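Local coordinates for Pli0006 protein (PDB 3OP9) that probably binds DNA through an N-terminal helix-turn-helix domain of the XRE/Cro type and so acts as a transcriptional regulator, at residues I103-D106 with T107-L111; L87-L90 with N91-E95; Q35-T38 with V39-M43; H8-A11 with E12-R16. All coordinates share one frame; numbering follows the deposited sequence.

Overall arrangement
The four contacts fall into two pairs on opposite sides of the chain's centre. Interactions 3 and 4 belong to the bundle of the helix-turn-helix region, with centres 13 Å apart, and they touch: CB of A11 packs on O of Y42 at 3.2 Å. Interactions 1 and 2 lie in the C-terminal helices and the loop between them, 19 Å between centres, and both meet the second subunit. About 34 Å separates the centres of interactions 2 and 4, yet in the assembly interaction 2 of one chain packs on interaction 4 of the fourth subunit, L92 on N13 and R93 on R16. E109 of interaction 1 pairs with R93 and R16 of two neighbouring subunits.

Interaction 1: I103-D106 with T107-L111; sequences ILVD and TVETL
T107 hydrogen-bonds I103 O twice, through its backbone and through its side chain. Its hydroxyl OG1 donates to I103 O at 2.7 Å and its amide N does so at 2.9 Å, the two donors coming from opposite faces of the carbonyl plane. The first torsion allows this: OG1 stands beside the backbone N (chi1 -65°) and turns back, so threonine's hydroxyl finds an acceptor within its own helix. The ordinary backbone ladder continues with V108 N to L104 O, E109 N to V105 O and T110 N to D106 O. Water adds to it, bridging D106 O and T110 OG1 at 2.8 Å from each.

Among apolar groups, L104 CD1 lies 4.3 Å from V108 CG2, one turn on. V105 and E109 run side by side, CG1 of the valine lying 3.6 Å from OE2, so the glutamate's end rests against a methyl group.

D106 OD2 forms a salt bridge with K102, while E109 bridges to R93 of the second subunit and R16 of the third. L104 and V108 pack reciprocally on V108 and L104 of the second subunit, apolar residues four apart on one helix face meeting their counterparts across the subunit boundary, as in helix-helix dimer packing.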
# COMPACT_ATOMS: atom_id res chain seq x y z
N ILE A 103 -21.36 -3.31 -11.48
CA ILE A 103 -22.76 -3.18 -11.93
C ILE A 103 -23.71 -3.95 -11.03
O ILE A 103 -24.81 -3.48 -10.71
CB ILE A 103 -22.90 -3.65 -13.36
CG1 ILE A 103 -22.11 -2.68 -14.25
CG2 ILE A 103 -24.41 -3.69 -13.80
CD1 ILE A 103 -21.77 -3.29 -15.65
N LEU A 104 -23.31 -5.14 -10.63
CA LEU A 104 -24.17 -5.97 -9.78
C LEU A 104 -24.45 -5.25 -8.47
O LEU A 104 -25.58 -5.14 -8.01
CB LEU A 104 -23.45 -7.31 -9.50
CG LEU A 104 -24.17 -8.23 -8.50
CD1 LEU A 104 -25.55 -8.61 -9.05
CD2 LEU A 104 -23.38 -9.49 -8.25
N VAL A 105 -23.38 -4.80 -7.84
CA VAL A 105 -23.50 -4.18 -6.53
C VAL A 105 -24.22 -2.86 -6.62
O VAL A 105 -25.11 -2.60 -5.80
CB VAL A 105 -22.10 -3.99 -5.87
CG1 VAL A 105 -22.23 -3.09 -4.61
CG2 VAL A 105 -21.49 -5.37 -5.56
N ASP A 106 -23.87 -2.03 -7.62
CA ASP A 106 -24.59 -0.73 -7.80
C ASP A 106 -26.10 -0.97 -8.03
O ASP A 106 -26.96 -0.23 -7.54
CB ASP A 106 -24.08 0.07 -9.01
CG ASP A 106 -22.71 0.73 -8.77
OD1 ASP A 106 -22.25 0.81 -7.62
OD2 ASP A 106 -22.11 1.19 -9.78
N THR A 107 -26.41 -1.97 -8.85
CA THR A 107 -27.81 -2.25 -9.17
C THR A 107 -28.56 -2.62 -7.92
O THR A 107 -29.64 -2.12 -7.65
CB THR A 107 -27.92 -3.40 -10.20
OG1 THR A 107 -27.33 -2.95 -11.42
CG2 THR A 107 -29.38 -3.78 -10.46
N VAL A 108 -27.98 -3.52 -7.14
CA VAL A 108 -28.70 -4.00 -5.98
C VAL A 108 -28.85 -2.85 -4.99
O VAL A 108 -29.90 -2.67 -4.39
CB VAL A 108 -27.96 -5.20 -5.33
CG1 VAL A 108 -28.53 -5.50 -3.95
CG2 VAL A 108 -28.04 -6.43 -6.24
N GLU A 109 -27.81 -2.03 -4.83
CA GLU A 109 -27.92 -0.87 -3.96
C GLU A 109 -28.97 0.11 -4.42
O GLU A 109 -29.66 0.73 -3.59
CB GLU A 109 -26.57 -0.12 -3.83
CG GLU A 109 -25.57 -0.88 -3.03
CD GLU A 109 -24.26 -0.13 -2.87
OE1 GLU A 109 -24.13 0.99 -3.41
OE2 GLU A 109 -23.37 -0.68 -2.22
N THR A 110 -29.13 0.28 -5.73
CA THR A 110 -30.18 1.18 -6.24
C THR A 110 -31.56 0.60 -5.98
O THR A 110 -32.50 1.33 -5.63
CB THR A 110 -30.05 1.42 -7.75
OG1 THR A 110 -28.86 2.17 -8.01
CG2 THR A 110 -31.27 2.18 -8.28
N LEU A 111 -31.71 -0.70 -6.16
CA LEU A 111 -33.04 -1.30 -6.03
C LEU A 111 -33.48 -1.43 -4.57
O LEU A 111 -34.66 -1.25 -4.25
CB LEU A 111 -33.03 -2.69 -6.65
CG LEU A 111 -32.82 -2.73 -8.14
CD1 LEU A 111 -32.74 -4.20 -8.60
CD2 LEU A 111 -33.95 -2.01 -8.87
O HOH W 1 -21.40 0.27 -5.31
O HOH W 2 -26.37 2.40 -6.81

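Interaction 2: L87-L90 with N91-E95; sequences LLSL and NLRSE
N91 holds L88 O by two hydrogen bonds, one from its backbone N and one from its side-chain ND2, each 3.1 Å long. Both donors reach the oxygen from the same face of the carbonyl plane; the backbone N stands well above that plane, whereas ND2 is tilted only 26° from it. With CG beside its own backbone N (chi1 -70°), asparagine's short amide arm folds back toward L88 O. Its ND2 also passes 4.1 Å from L88 CD1, the two side chains crossing at about a right angle.

R93 makes a second side-chain contact: in the conformer described its chain, bent at chi2 and chi3, brings NH1 to 3.4 Å from L90 CD2. S89 O lies farther off at the guanidinium's edge, in its plane.

Behind these groups, the bonds L92 N to S89 O and R93 N to L90 O join residues three apart, at 3.1 Å each, and a water spans L90 O and R93 O. S89 OG bonds W86 O, and S94 OG caps E97 N of the next helix. While NH1 of R93 lies against the leucine methyl, NH2 forms a salt bridge with E109 of the second subunit, so a permanent positive charge is matched by a carboxylate across the interface.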
# COMPACT_ATOMS: atom_id res chain seq x y z
N LEU A 87 -11.60 -9.05 0.10
CA LEU A 87 -11.49 -7.75 -0.55
C LEU A 87 -10.14 -7.64 -1.30
O LEU A 87 -10.06 -7.21 -2.45
CB LEU A 87 -11.60 -6.68 0.55
CG LEU A 87 -11.87 -5.23 0.13
CD1 LEU A 87 -13.04 -5.16 -0.84
CD2 LEU A 87 -12.13 -4.37 1.38
N LEU A 88 -9.08 -8.07 -0.64
CA LEU A 88 -7.75 -8.10 -1.27
C LEU A 88 -7.74 -8.96 -2.54
O LEU A 88 -7.10 -8.61 -3.53
CB LEU A 88 -6.72 -8.63 -0.26
CG LEU A 88 -5.30 -8.90 -0.84
CD1 LEU A 88 -4.67 -7.59 -1.22
CD2 LEU A 88 -4.36 -9.73 0.12
N SER A 89 -8.46 -10.08 -2.50
CA SER A 89 -8.54 -11.00 -3.64
C SER A 89 -9.16 -10.37 -4.88
O SER A 89 -8.96 -10.87 -5.97
CB SER A 89 -9.33 -12.27 -3.26
OG SER A 89 -10.73 -12.03 -3.36
N LEU A 90 -9.92 -9.28 -4.72
CA LEU A 90 -10.51 -8.64 -5.91
C LEU A 90 -9.43 -8.07 -6.82
O LEU A 90 -9.66 -7.86 -8.01
CB LEU A 90 -11.51 -7.56 -5.51
CG LEU A 90 -12.74 -8.12 -4.75
CD1 LEU A 90 -13.70 -6.96 -4.44
CD2 LEU A 90 -13.51 -9.22 -5.54
N ASN A 91 -8.24 -7.84 -6.26
CA ASN A 91 -7.16 -7.29 -7.06
C ASN A 91 -6.60 -8.27 -8.08
O ASN A 91 -5.89 -7.89 -9.00
CB ASN A 91 -6.06 -6.75 -6.14
CG ASN A 91 -6.50 -5.50 -5.43
OD1 ASN A 91 -6.72 -4.46 -6.05
ND2 ASN A 91 -6.67 -5.59 -4.13
N LEU A 92 -6.95 -9.54 -7.92
CA LEU A 92 -6.60 -10.55 -8.91
C LEU A 92 -7.50 -10.57 -10.15
O LEU A 92 -7.12 -11.15 -11.18
CB LEU A 92 -6.69 -11.95 -8.28
CG LEU A 92 -5.48 -12.49 -7.51
CD1 LEU A 92 -4.96 -11.50 -6.50
CD2 LEU A 92 -5.89 -13.77 -6.84
N ARG A 93 -8.67 -9.93 -10.07
CA ARG A 93 -9.67 -10.07 -11.12
C ARG A 93 -9.37 -9.18 -12.31
O ARG A 93 -8.79 -8.11 -12.14
CB ARG A 93 -11.05 -9.68 -10.58
CG ARG A 93 -11.41 -10.43 -9.33
CD ARG A 93 -11.65 -11.88 -9.64
NE ARG A 93 -13.00 -12.24 -9.24
CZ ARG A 93 -13.39 -12.34 -7.97
NH1 ARG A 93 -12.51 -12.11 -7.00
NH2 ARG A 93 -14.64 -12.66 -7.68
N SER A 94 -9.83 -9.58 -13.49
CA SER A 94 -9.63 -8.78 -14.68
C SER A 94 -10.52 -7.57 -14.56
O SER A 94 -11.50 -7.60 -13.83
CB SER A 94 -10.03 -9.56 -15.92
OG SER A 94 -11.42 -9.79 -15.91
N GLU A 95 -10.22 -6.54 -15.32
CA GLU A 95 -11.05 -5.35 -15.30
C GLU A 95 -12.47 -5.66 -15.78
O GLU A 95 -13.44 -5.06 -15.32
CB GLU A 95 -10.41 -4.31 -16.22
CG GLU A 95 -11.37 -3.25 -16.64
CD GLU A 95 -10.71 -2.08 -17.33
OE1 GLU A 95 -9.48 -1.87 -17.14
OE2 GLU A 95 -11.45 -1.36 -18.04
O HOH W 3 -8.92 -5.98 -10.02

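Interaction 3: Q35-T38 with V39-M43; sequences QTRT and VAYYM
From R37 to Y42 the backbone is regular alpha helix, with Y41 N bonded to R37 O and Y42 N to T38 O, both at 3.0 Å, whereas the first bond, V39 N to Q35 O, is weak at 3.4 Å, at the N-cap residue.

R37 and Y41, one turn apart, lie side by side and point the same way. The arginine's methylenes make the contact: CG is 3.4 Å from Y41 CE2, and CD is 3.4 Å from Y41 OH. CG sits anti to the backbone N (chi1 176°), which starts the chain alongside the tyrosine; a bend at chi3 follows, leaving guanidinium and ring planes 46° apart. Arginine suits such a place because its aliphatic stem can lie against the phenol end of the tyrosine while its charge stays at the surface. R37 O lies over one ring face, toward the rim.

T38 meets Y42 through its methyl. CG2 stands 4.1 Å from the ring centroid and 29° off the normal, an off-centre CH-pi contact, and T38 O lies over one face of the same ring.

Helix 36-44 occupies the position of the probable DNA-recognition helix in helix-turn-helix proteins. T36 packs against helix 25-32, and selenomethionine M43 packs on I28 of that helix, while Y42 and M43 meet L14 of helix 10-21.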
# COMPACT_ATOMS: atom_id res chain seq x y z
N GLN A 35 -1.37 32.66 -8.37
CA GLN A 35 -0.25 33.59 -8.35
C GLN A 35 1.01 32.91 -7.86
O GLN A 35 0.95 32.02 -7.03
CB GLN A 35 -0.53 34.71 -7.38
CG GLN A 35 -1.61 35.67 -7.78
CD GLN A 35 -1.93 36.59 -6.63
OE1 GLN A 35 -1.16 36.69 -5.68
NE2 GLN A 35 -3.08 37.23 -6.68
N THR A 36 2.16 33.39 -8.34
CA THR A 36 3.45 32.93 -7.85
C THR A 36 3.56 33.21 -6.34
O THR A 36 4.15 32.44 -5.60
CB THR A 36 4.60 33.62 -8.62
OG1 THR A 36 4.56 33.20 -9.99
CG2 THR A 36 5.95 33.26 -8.00
N ARG A 37 2.99 34.31 -5.89
CA ARG A 37 3.00 34.65 -4.47
C ARG A 37 2.31 33.57 -3.65
O ARG A 37 2.74 33.24 -2.56
CB ARG A 37 2.30 35.99 -4.25
CG ARG A 37 2.16 36.41 -2.80
CD ARG A 37 1.46 37.76 -2.74
NE ARG A 37 2.25 38.79 -3.39
CZ ARG A 37 1.83 40.02 -3.61
NH1 ARG A 37 0.61 40.38 -3.24
NH2 ARG A 37 2.63 40.90 -4.21
N THR A 38 1.23 33.03 -4.18
CA THR A 38 0.47 32.03 -3.45
C THR A 38 1.31 30.77 -3.27
O THR A 38 1.26 30.13 -2.23
CB THR A 38 -0.84 31.67 -4.16
OG1 THR A 38 -1.72 32.80 -4.11
CG2 THR A 38 -1.52 30.52 -3.48
N VAL A 39 2.08 30.43 -4.30
CA VAL A 39 2.97 29.26 -4.21
C VAL A 39 4.07 29.49 -3.16
O VAL A 39 4.45 28.58 -2.43
CB VAL A 39 3.56 28.97 -5.57
CG1 VAL A 39 4.76 27.98 -5.44
CG2 VAL A 39 2.48 28.44 -6.50
N ALA A 40 4.57 30.72 -3.09
CA ALA A 40 5.53 31.09 -2.05
C ALA A 40 4.92 30.82 -0.69
O ALA A 40 5.60 30.30 0.20
CB ALA A 40 5.94 32.58 -2.17
N TYR A 41 3.66 31.19 -0.51
CA TYR A 41 3.02 30.94 0.78
C TYR A 41 2.76 29.46 1.05
O TYR A 41 2.77 29.05 2.19
CB TYR A 41 1.72 31.70 0.90
CG TYR A 41 1.89 33.21 0.81
CD1 TYR A 41 3.07 33.84 1.25
CD2 TYR A 41 0.90 33.99 0.28
CE1 TYR A 41 3.21 35.24 1.16
CE2 TYR A 41 1.02 35.39 0.19
CZ TYR A 41 2.18 36.00 0.62
OH TYR A 41 2.28 37.37 0.51
N TYR A 42 2.50 28.66 0.01
CA TYR A 42 2.44 27.20 0.21
C TYR A 42 3.72 26.68 0.80
O TYR A 42 3.69 25.83 1.70
CB TYR A 42 2.26 26.46 -1.11
CG TYR A 42 0.91 26.58 -1.77
CD1 TYR A 42 -0.20 27.04 -1.07
CD2 TYR A 42 0.76 26.25 -3.10
CE1 TYR A 42 -1.45 27.15 -1.72
CE2 TYR A 42 -0.45 26.35 -3.74
CZ TYR A 42 -1.55 26.80 -3.05
OH TYR A 42 -2.75 26.88 -3.75
N MSE A 43 4.84 27.16 0.26
CA MSE A 43 6.17 26.65 0.61
C MSE A 43 6.57 27.03 2.02
O MSE A 43 7.31 26.31 2.67
CB MSE A 43 7.24 27.19 -0.35
CG MSE A 43 6.99 26.89 -1.82
SE MSE A 43 7.66 25.17 -2.48
CE MSE A 43 6.77 25.21 -4.22

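Interaction 4: H8-A11 with E12-R16; sequences HQFA and ENLSR
A11 O accepts two hydrogen bonds from S15, from OG at 2.8 Å and from the backbone N at 3.0 Å, in the first helix of the helix-turn-helix bundle. The amide and the hydroxyl approach from opposite sides of the carbonyl plane. OG lies anti to the carbonyl carbon of S15, and serine's short hydroxyl arm can thereby turn back onto the carbonyl four residues earlier.

Q9, at the N-cap position, reaches N13 one turn on. In the conformer described, its NE2 donates to N13 OD1 at 2.8 Å, nearly straight (170°), with OD1 in the plane of the glutamine amide; the two amide planes are 57° apart. The glutamine's CG lies between its own backbone N and carbonyl carbon (chi1 64°), and the extended chain beyond it carries NE2 across the asparagine at about a right angle. N13 N meanwhile bonds Q9 O, and N13 ND2 bonds L68 O, so both ends of this buried amide are engaged, which fits asparagine to the site.

F10 and L14 form the apolar side. They run side by side, with L14 CB over one ring face toward its rim, and both pack on Y42 of helix 36-44; F10 also touches L54 and L57. Just ahead of the helix, F10 N donates in the imidazole plane to H8 ND1, whose ring bonds E52 of the third subunit through NE2. F10 CZ, the far ring atom, lies 3.8 Å from L14 CD2.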
# COMPACT_ATOMS: atom_id res chain seq x y z
N HIS A 8 1.05 17.37 9.55
CA HIS A 8 1.47 17.11 8.16
C HIS A 8 2.68 17.96 7.81
O HIS A 8 3.01 18.90 8.54
CB HIS A 8 0.34 17.40 7.18
CG HIS A 8 -0.05 18.84 7.10
ND1 HIS A 8 0.59 19.74 6.27
CD2 HIS A 8 -1.03 19.55 7.72
CE1 HIS A 8 0.03 20.93 6.39
NE2 HIS A 8 -0.96 20.84 7.25
N GLN A 9 3.33 17.66 6.69
CA GLN A 9 4.52 18.41 6.29
C GLN A 9 4.43 18.78 4.82
O GLN A 9 5.36 18.62 4.05
CB GLN A 9 5.77 17.61 6.62
CG GLN A 9 5.92 16.33 5.88
CD GLN A 9 7.17 15.58 6.32
OE1 GLN A 9 7.36 15.31 7.51
NE2 GLN A 9 8.06 15.28 5.36
N PHE A 10 3.26 19.26 4.41
CA PHE A 10 3.07 19.65 3.01
C PHE A 10 4.08 20.73 2.61
O PHE A 10 4.69 20.66 1.56
CB PHE A 10 1.65 20.16 2.78
CG PHE A 10 1.46 20.76 1.41
CD1 PHE A 10 1.55 19.96 0.26
CD2 PHE A 10 1.24 22.13 1.26
CE1 PHE A 10 1.38 20.51 -1.02
CE2 PHE A 10 1.08 22.69 0.00
CZ PHE A 10 1.14 21.88 -1.14
N ALA A 11 4.29 21.73 3.45
CA ALA A 11 5.11 22.85 2.99
C ALA A 11 6.56 22.37 2.77
O ALA A 11 7.22 22.75 1.80
CB ALA A 11 5.07 24.00 3.97
N GLU A 12 7.04 21.54 3.71
CA GLU A 12 8.41 20.98 3.65
C GLU A 12 8.55 20.09 2.40
O GLU A 12 9.55 20.14 1.69
CB GLU A 12 8.71 20.20 4.94
CG GLU A 12 10.07 19.50 4.95
CD GLU A 12 10.37 18.76 6.27
OE1 GLU A 12 9.76 19.09 7.31
OE2 GLU A 12 11.23 17.85 6.25
N ASN A 13 7.52 19.27 2.15
CA ASN A 13 7.52 18.36 1.00
C ASN A 13 7.47 19.11 -0.32
O ASN A 13 8.19 18.78 -1.26
CB ASN A 13 6.34 17.38 1.07
CG ASN A 13 6.50 16.38 2.16
OD1 ASN A 13 7.58 16.26 2.74
ND2 ASN A 13 5.46 15.61 2.43
N LEU A 14 6.63 20.14 -0.39
CA LEU A 14 6.53 20.86 -1.63
C LEU A 14 7.88 21.56 -1.87
O LEU A 14 8.36 21.63 -2.99
CB LEU A 14 5.38 21.88 -1.58
CG LEU A 14 5.16 22.57 -2.93
CD1 LEU A 14 4.77 21.56 -4.00
CD2 LEU A 14 4.10 23.63 -2.81
N SER A 15 8.50 22.05 -0.80
CA SER A 15 9.78 22.74 -0.92
C SER A 15 10.86 21.77 -1.45
O SER A 15 11.67 22.14 -2.29
CB SER A 15 10.19 23.36 0.43
OG SER A 15 9.29 24.41 0.82
N ARG A 16 10.84 20.53 -0.97
CA ARG A 16 11.83 19.56 -1.41
C ARG A 16 11.58 19.11 -2.86
O ARG A 16 12.53 18.86 -3.60
CB ARG A 16 11.87 18.34 -0.52
CG ARG A 16 13.02 17.42 -0.95
CD ARG A 16 13.21 16.26 -0.06
NE ARG A 16 13.64 16.62 1.29
CZ ARG A 16 14.90 16.85 1.65
NH1 ARG A 16 15.90 16.80 0.77
NH2 ARG A 16 15.17 17.13 2.91